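Local atomic coordinates of LPXTG-motif cell wall anchor domain protein (Mobiluncus mulieris, PDB entry 5U5O), a protein that probably mediates adhesion at the bacterial cell surface, this piece comprising Ig-like domains from a giant adhesin containing intramolecular cross-links. Residues K42-A56 / I118-Y132. Residues are numbered along the deposited sequence; the frame is centred on the assembly and turned at random.
Sequences KTYAIAGQLYEQSVA and IALVVYEQLWAEGTY
Strands 43-52 and 118-127 pair antiparallel within a sheet of the T-Q ester bond domain, an Ig-like sandwich; their axes run at 160°, 4.7 Å apart at closest approach. Reciprocal backbone bonds join Ala45 with Trp127, Ala47 with Gln125, Gln49 with Tyr123 and Tyr51 with Val121, an unbroken alternating register that shows no bulge. One face carries Ile46, Leu50, Val122, Glu124 and Leu126. It packs inward, with Ile46, Leu50, Val122 and Glu124 touching strand 94-104, while Leu126 CD1 lies 3.6 Å from Ile46 CG2. Gly48 sits opposite Glu124, whose OE1 approaches Gly48 CA to 3.3 Å. The other face mixes alanines and Val121 with glutamines and aromatics. The edge of the Tyr51 ring meets the face of Tyr123, centroids 5.2 Å apart and planes at 66°, and Ala45 CB lies over the Tyr132 ring, 3.8 Å from its centroid. Beyond the strand, Glu129 OE1 accepts from Thr43 N at 2.9 Å. A bend at chi2 (near 80°) in both Gln49 and Gln125 brings their amides side by side, nearly coplanar. Gln125 NE2, which has a second acceptor in Asn153 OD1, reaches a lone pair of Gln49 OE1, and Gln49 NE2 returns the bond to Gln125 OE1, each at 2.9 Å.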
loop_
_atom_site.group_PDB
_atom_site.type_symbol
_atom_site.label_atom_id
_atom_site.label_comp_id
_atom_site.label_asym_id
_atom_site.label_seq_id
_atom_site.Cartn_x
_atom_site.Cartn_y
_atom_site.Cartn_z
ATOM N N LYS A 42 -17.438 8.617 -36.504
ATOM C CA LYS A 42 -16.054 8.220 -36.727
ATOM C C LYS A 42 -15.642 7.137 -35.731
ATOM O O LYS A 42 -16.133 7.104 -34.602
ATOM C CB LYS A 42 -15.110 9.430 -36.645
ATOM C CG LYS A 42 -15.341 10.447 -37.781
ATOM C CD LYS A 42 -14.147 11.337 -38.112
ATOM C CE LYS A 42 -13.119 10.649 -39.016
ATOM N NZ LYS A 42 -11.933 11.500 -39.303
ATOM N N THR A 43 -14.665 6.345 -36.155
ATOM C CA THR A 43 -14.117 5.261 -35.362
ATOM C C THR A 43 -12.701 5.600 -34.934
ATOM O O THR A 43 -11.800 5.650 -35.744
ATOM C CB THR A 43 -14.129 3.917 -36.112
ATOM O OG1 THR A 43 -15.478 3.613 -36.461
ATOM C CG2 THR A 43 -13.548 2.792 -35.227
ATOM N N TYR A 44 -12.531 5.788 -33.636
ATOM C CA TYR A 44 -11.259 6.113 -33.014
ATOM C C TYR A 44 -10.699 4.862 -32.348
ATOM O O TYR A 44 -11.446 3.899 -32.048
ATOM C CB TYR A 44 -11.469 7.152 -31.917
ATOM C CG TYR A 44 -12.004 8.461 -32.439
ATOM C CD1 TYR A 44 -13.353 8.638 -32.691
ATOM C CD2 TYR A 44 -11.166 9.557 -32.624
ATOM C CE1 TYR A 44 -13.850 9.844 -33.183
ATOM C CE2 TYR A 44 -11.663 10.770 -33.091
ATOM C CZ TYR A 44 -13.003 10.909 -33.361
ATOM O OH TYR A 44 -13.544 12.082 -33.863
ATOM N N ALA A 45 -9.391 4.852 -32.128
ATOM C CA ALA A 45 -8.776 3.863 -31.236
ATOM C C ALA A 45 -8.384 4.579 -29.961
ATOM O O ALA A 45 -7.889 5.709 -29.969
ATOM C CB ALA A 45 -7.556 3.208 -31.868
ATOM N N ILE A 46 -8.601 3.891 -28.844
ATOM C CA ILE A 46 -8.172 4.348 -27.533
ATOM C C ILE A 46 -7.242 3.342 -26.885
ATOM O O ILE A 46 -7.429 2.113 -27.056
ATOM C CB ILE A 46 -9.360 4.719 -26.606
ATOM C CG1 ILE A 46 -10.389 3.588 -26.503
ATOM C CG2 ILE A 46 -9.974 6.036 -27.101
ATOM C CD1 ILE A 46 -11.419 3.849 -25.429
ATOM N N ALA A 47 -6.275 3.823 -26.124
ATOM C CA ALA A 47 -5.378 2.935 -25.352
ATOM C C ALA A 47 -5.191 3.512 -23.994
ATOM O O ALA A 47 -5.066 4.745 -23.824
ATOM C CB ALA A 47 -4.035 2.817 -26.042
ATOM N N GLY A 48 -5.139 2.624 -23.013
ATOM C CA GLY A 48 -4.848 2.978 -21.643
ATOM C C GLY A 48 -3.701 2.139 -21.095
ATOM O O GLY A 48 -3.519 0.973 -21.495
ATOM N N GLN A 49 -2.953 2.724 -20.164
ATOM C CA GLN A 49 -1.896 2.029 -19.429
ATOM C C GLN A 49 -1.946 2.435 -17.980
ATOM O O GLN A 49 -2.233 3.580 -17.654
ATOM C CB GLN A 49 -0.496 2.319 -19.976
ATOM C CG GLN A 49 -0.344 2.156 -21.471
ATOM C CD GLN A 49 -0.826 3.372 -22.256
ATOM O OE1 GLN A 49 -0.612 4.528 -21.853
ATOM N NE2 GLN A 49 -1.481 3.118 -23.383
ATOM N N LEU A 50 -1.622 1.472 -17.118
ATOM C CA LEU A 50 -1.521 1.681 -15.685
ATOM C C LEU A 50 -0.058 1.649 -15.267
ATOM O O LEU A 50 0.667 0.708 -15.615
ATOM C CB LEU A 50 -2.271 0.554 -14.950
ATOM C CG LEU A 50 -2.378 0.722 -13.443
ATOM C CD1 LEU A 50 -3.264 1.887 -13.056
ATOM C CD2 LEU A 50 -2.911 -0.577 -12.844
ATOM N N TYR A 51 0.357 2.655 -14.498
ATOM C CA TYR A 51 1.728 2.775 -14.015
ATOM C C TYR A 51 1.764 3.083 -12.532
ATOM O O TYR A 51 0.855 3.724 -12.010
ATOM C CB TYR A 51 2.413 3.960 -14.690
ATOM C CG TYR A 51 2.625 3.856 -16.172
ATOM C CD1 TYR A 51 3.694 3.137 -16.686
ATOM C CD2 TYR A 51 1.797 4.553 -17.069
ATOM C CE1 TYR A 51 3.922 3.071 -18.049
ATOM C CE2 TYR A 51 2.019 4.490 -18.437
ATOM C CZ TYR A 51 3.080 3.745 -18.918
ATOM O OH TYR A 51 3.337 3.641 -20.252
ATOM N N GLU A 52 2.831 2.657 -11.865
ATOM C CA GLU A 52 3.201 3.256 -10.588
ATOM C C GLU A 52 3.711 4.678 -10.904
ATOM O O GLU A 52 4.416 4.895 -11.909
ATOM C CB GLU A 52 4.224 2.386 -9.836
ATOM C CG GLU A 52 4.610 2.913 -8.460
ATOM C CD GLU A 52 5.687 3.981 -8.498
ATOM O OE1 GLU A 52 6.630 3.865 -9.308
ATOM O OE2 GLU A 52 5.581 4.956 -7.729
ATOM N N GLN A 53 3.318 5.637 -10.064
ATOM C CA GLN A 53 3.463 7.066 -10.373
ATOM C C GLN A 53 4.897 7.515 -10.653
ATOM O O GLN A 53 5.118 8.293 -11.579
ATOM C CB GLN A 53 2.856 7.925 -9.264
ATOM C CG GLN A 53 2.811 9.415 -9.588
ATOM C CD GLN A 53 2.344 10.246 -8.412
ATOM O OE1 GLN A 53 2.742 10.000 -7.271
ATOM N NE2 GLN A 53 1.510 11.249 -8.682
ATOM N N SER A 54 5.855 7.034 -9.859
ATOM C CA SER A 54 7.267 7.445 -10.047
ATOM C C SER A 54 7.881 7.067 -11.403
ATOM O O SER A 54 8.829 7.724 -11.848
ATOM C CB SER A 54 8.161 6.908 -8.915
ATOM O OG SER A 54 8.612 5.586 -9.166
ATOM N N VAL A 55 7.344 6.032 -12.054
ATOM C CA VAL A 55 7.791 5.620 -13.400
ATOM C C VAL A 55 6.707 5.816 -14.480
ATOM O O VAL A 55 6.743 5.178 -15.541
ATOM C CB VAL A 55 8.331 4.163 -13.399
ATOM C CG1 VAL A 55 9.578 4.068 -12.529
ATOM C CG2 VAL A 55 7.279 3.156 -12.937
ATOM N N ALA A 56 5.760 6.716 -14.219
ATOM C CA ALA A 56 4.605 6.881 -15.096
ATOM C C ALA A 56 5.067 7.359 -16.467
ATOM O O ALA A 56 5.819 8.322 -16.569
ATOM C CB ALA A 56 3.598 7.855 -14.494
ATOM N N ILE A 118 1.066 2.680 -2.386
ATOM C CA ILE A 118 1.669 2.716 -3.715
ATOM C C ILE A 118 0.749 3.570 -4.596
ATOM O O ILE A 118 -0.436 3.265 -4.733
ATOM C CB ILE A 118 1.834 1.313 -4.331
ATOM C CG1 ILE A 118 2.719 0.443 -3.433
ATOM C CG2 ILE A 118 2.434 1.402 -5.741
ATOM C CD1 ILE A 118 2.537 -1.048 -3.654
ATOM N N ALA A 119 1.292 4.660 -5.132
ATOM C CA ALA A 119 0.534 5.544 -6.018
ATOM C C ALA A 119 0.530 5.011 -7.442
ATOM O O ALA A 119 1.595 4.766 -8.037
ATOM C CB ALA A 119 1.095 6.961 -5.999
ATOM N N LEU A 120 -0.673 4.852 -7.988
ATOM C CA LEU A 120 -0.855 4.460 -9.389
ATOM C C LEU A 120 -1.529 5.553 -10.212
ATOM O O LEU A 120 -2.279 6.363 -9.684
ATOM C CB LEU A 120 -1.710 3.197 -9.472
ATOM C CG LEU A 120 -1.267 2.029 -8.594
ATOM C CD1 LEU A 120 -2.220 0.848 -8.733
ATOM C CD2 LEU A 120 0.142 1.576 -8.939
ATOM N N VAL A 121 -1.339 5.483 -11.519
ATOM C CA VAL A 121 -1.972 6.448 -12.412
ATOM C C VAL A 121 -2.214 5.811 -13.776
ATOM O O VAL A 121 -1.393 5.041 -14.262
ATOM C CB VAL A 121 -1.145 7.765 -12.488
ATOM C CG1 VAL A 121 0.222 7.501 -13.111
ATOM C CG2 VAL A 121 -1.910 8.871 -13.215
ATOM N N VAL A 122 -3.345 6.182 -14.377
ATOM C CA VAL A 122 -3.755 5.752 -15.713
ATOM C C VAL A 122 -3.380 6.847 -16.730
ATOM O O VAL A 122 -3.596 8.049 -16.477
ATOM C CB VAL A 122 -5.267 5.560 -15.767
ATOM C CG1 VAL A 122 -5.765 5.330 -17.189
ATOM C CG2 VAL A 122 -5.636 4.384 -14.879
ATOM N N TYR A 123 -2.752 6.429 -17.823
ATOM C CA TYR A 123 -2.466 7.264 -19.005
ATOM C C TYR A 123 -3.396 6.783 -20.106
ATOM O O TYR A 123 -3.763 5.600 -20.153
ATOM C CB TYR A 123 -1.017 7.036 -19.408
ATOM C CG TYR A 123 0.017 7.876 -18.657
ATOM C CD1 TYR A 123 -0.223 8.403 -17.381
ATOM C CD2 TYR A 123 1.245 8.166 -19.261
ATOM C CE1 TYR A 123 0.730 9.183 -16.731
ATOM C CE2 TYR A 123 2.200 8.937 -18.614
ATOM C CZ TYR A 123 1.937 9.442 -17.355
ATOM O OH TYR A 123 2.898 10.205 -16.733
ATOM N N GLU A 124 -3.780 7.699 -21.011
ATOM C CA GLU A 124 -4.708 7.368 -22.105
ATOM C C GLU A 124 -4.301 8.111 -23.371
ATOM O O GLU A 124 -3.811 9.263 -23.308
ATOM C CB GLU A 124 -6.148 7.759 -21.761
ATOM C CG GLU A 124 -7.214 7.105 -22.634
ATOM C CD GLU A 124 -7.525 5.670 -22.212
ATOM O OE1 GLU A 124 -7.133 5.253 -21.097
ATOM O OE2 GLU A 124 -8.129 4.952 -23.027
ATOM N N GLN A 125 -4.469 7.459 -24.510
ATOM C CA GLN A 125 -4.278 8.128 -25.804
ATOM C C GLN A 125 -5.466 7.862 -26.703
ATOM O O GLN A 125 -6.105 6.776 -26.654
ATOM C CB GLN A 125 -2.982 7.687 -26.482
ATOM C CG GLN A 125 -1.739 7.792 -25.602
ATOM C CD GLN A 125 -1.600 6.594 -24.649
ATOM O OE1 GLN A 125 -1.794 5.456 -25.058
ATOM N NE2 GLN A 125 -1.296 6.857 -23.378
ATOM N N LEU A 126 -5.722 8.854 -27.570
ATOM C CA LEU A 126 -6.804 8.813 -28.541
ATOM C C LEU A 126 -6.221 8.929 -29.936
ATOM O O LEU A 126 -5.505 9.906 -30.210
ATOM C CB LEU A 126 -7.760 9.985 -28.288
ATOM C CG LEU A 126 -8.926 10.190 -29.254
ATOM C CD1 LEU A 126 -9.907 9.031 -29.176
ATOM C CD2 LEU A 126 -9.614 11.534 -29.009
ATOM N N TRP A 127 -6.597 8.026 -30.837
ATOM C CA TRP A 127 -6.070 7.943 -32.194
ATOM C C TRP A 127 -7.239 8.159 -33.160
ATOM O O TRP A 127 -8.278 7.493 -33.069
ATOM C CB TRP A 127 -5.421 6.581 -32.468
ATOM C CG TRP A 127 -4.197 6.269 -31.666
ATOM C CD1 TRP A 127 -4.156 5.857 -30.364
ATOM C CD2 TRP A 127 -2.843 6.274 -32.127
ATOM N NE1 TRP A 127 -2.864 5.640 -29.983
ATOM C CE2 TRP A 127 -2.032 5.874 -31.043
ATOM C CE3 TRP A 127 -2.231 6.578 -33.351
ATOM C CZ2 TRP A 127 -0.645 5.778 -31.138
ATOM C CZ3 TRP A 127 -0.852 6.486 -33.445
ATOM C CH2 TRP A 127 -0.071 6.091 -32.340
ATOM N N ALA A 128 -7.078 9.096 -34.097
ATOM C CA ALA A 128 -8.110 9.328 -35.112
ATOM C C ALA A 128 -8.191 8.185 -36.119
ATOM O O ALA A 128 -7.226 7.459 -36.346
ATOM C CB ALA A 128 -7.872 10.634 -35.853
ATOM N N GLU A 129 -9.356 8.068 -36.728
ATOM C CA GLU A 129 -9.601 7.067 -37.760
ATOM C C GLU A 129 -8.503 7.167 -38.860
ATOM O O GLU A 129 -8.103 8.264 -39.258
ATOM C CB GLU A 129 -10.999 7.292 -38.343
ATOM C CG GLU A 129 -11.523 6.138 -39.173
ATOM C CD GLU A 129 -12.929 6.362 -39.691
ATOM O OE1 GLU A 129 -13.809 6.802 -38.925
ATOM O OE2 GLU A 129 -13.164 6.085 -40.890
ATOM N N GLY A 130 -7.957 6.013 -39.241
ATOM C CA GLY A 130 -6.950 5.918 -40.299
ATOM C C GLY A 130 -5.498 6.162 -39.919
ATOM O O GLY A 130 -4.610 6.034 -40.772
ATOM N N THR A 131 -5.238 6.510 -38.657
ATOM C CA THR A 131 -3.884 6.882 -38.211
ATOM C C THR A 131 -3.099 5.722 -37.583
ATOM O O THR A 131 -1.933 5.884 -37.210
ATOM C CB THR A 131 -3.923 8.052 -37.208
ATOM O OG1 THR A 131 -4.566 7.642 -35.990
ATOM C CG2 THR A 131 -4.654 9.263 -37.805
ATOM N N TYR A 132 -3.735 4.559 -37.478
ATOM C CA TYR A 132 -3.139 3.386 -36.839
ATOM C C TYR A 132 -3.147 2.217 -37.823
ATOM O O TYR A 132 -4.120 2.029 -38.546
ATOM C CB TYR A 132 -3.873 3.036 -35.522
ATOM C CG TYR A 132 -5.402 3.024 -35.570
ATOM C CD1 TYR A 132 -6.135 4.193 -35.403
ATOM C CD2 TYR A 132 -6.118 1.827 -35.729
ATOM C CE1 TYR A 132 -7.525 4.190 -35.429
ATOM C CE2 TYR A 132 -7.512 1.817 -35.756
ATOM C CZ TYR A 132 -8.215 2.999 -35.598
ATOM O OH TYR A 132 -9.598 3.013 -35.627
HETATM O O HOH W 1 -9.213 10.636 -39.555
HETATM O O HOH W 2 -16.428 4.852 -38.613
HETATM O O HOH W 3 4.101 5.018 -5.343
HETATM O O HOH W 4 5.191 10.670 -18.380
#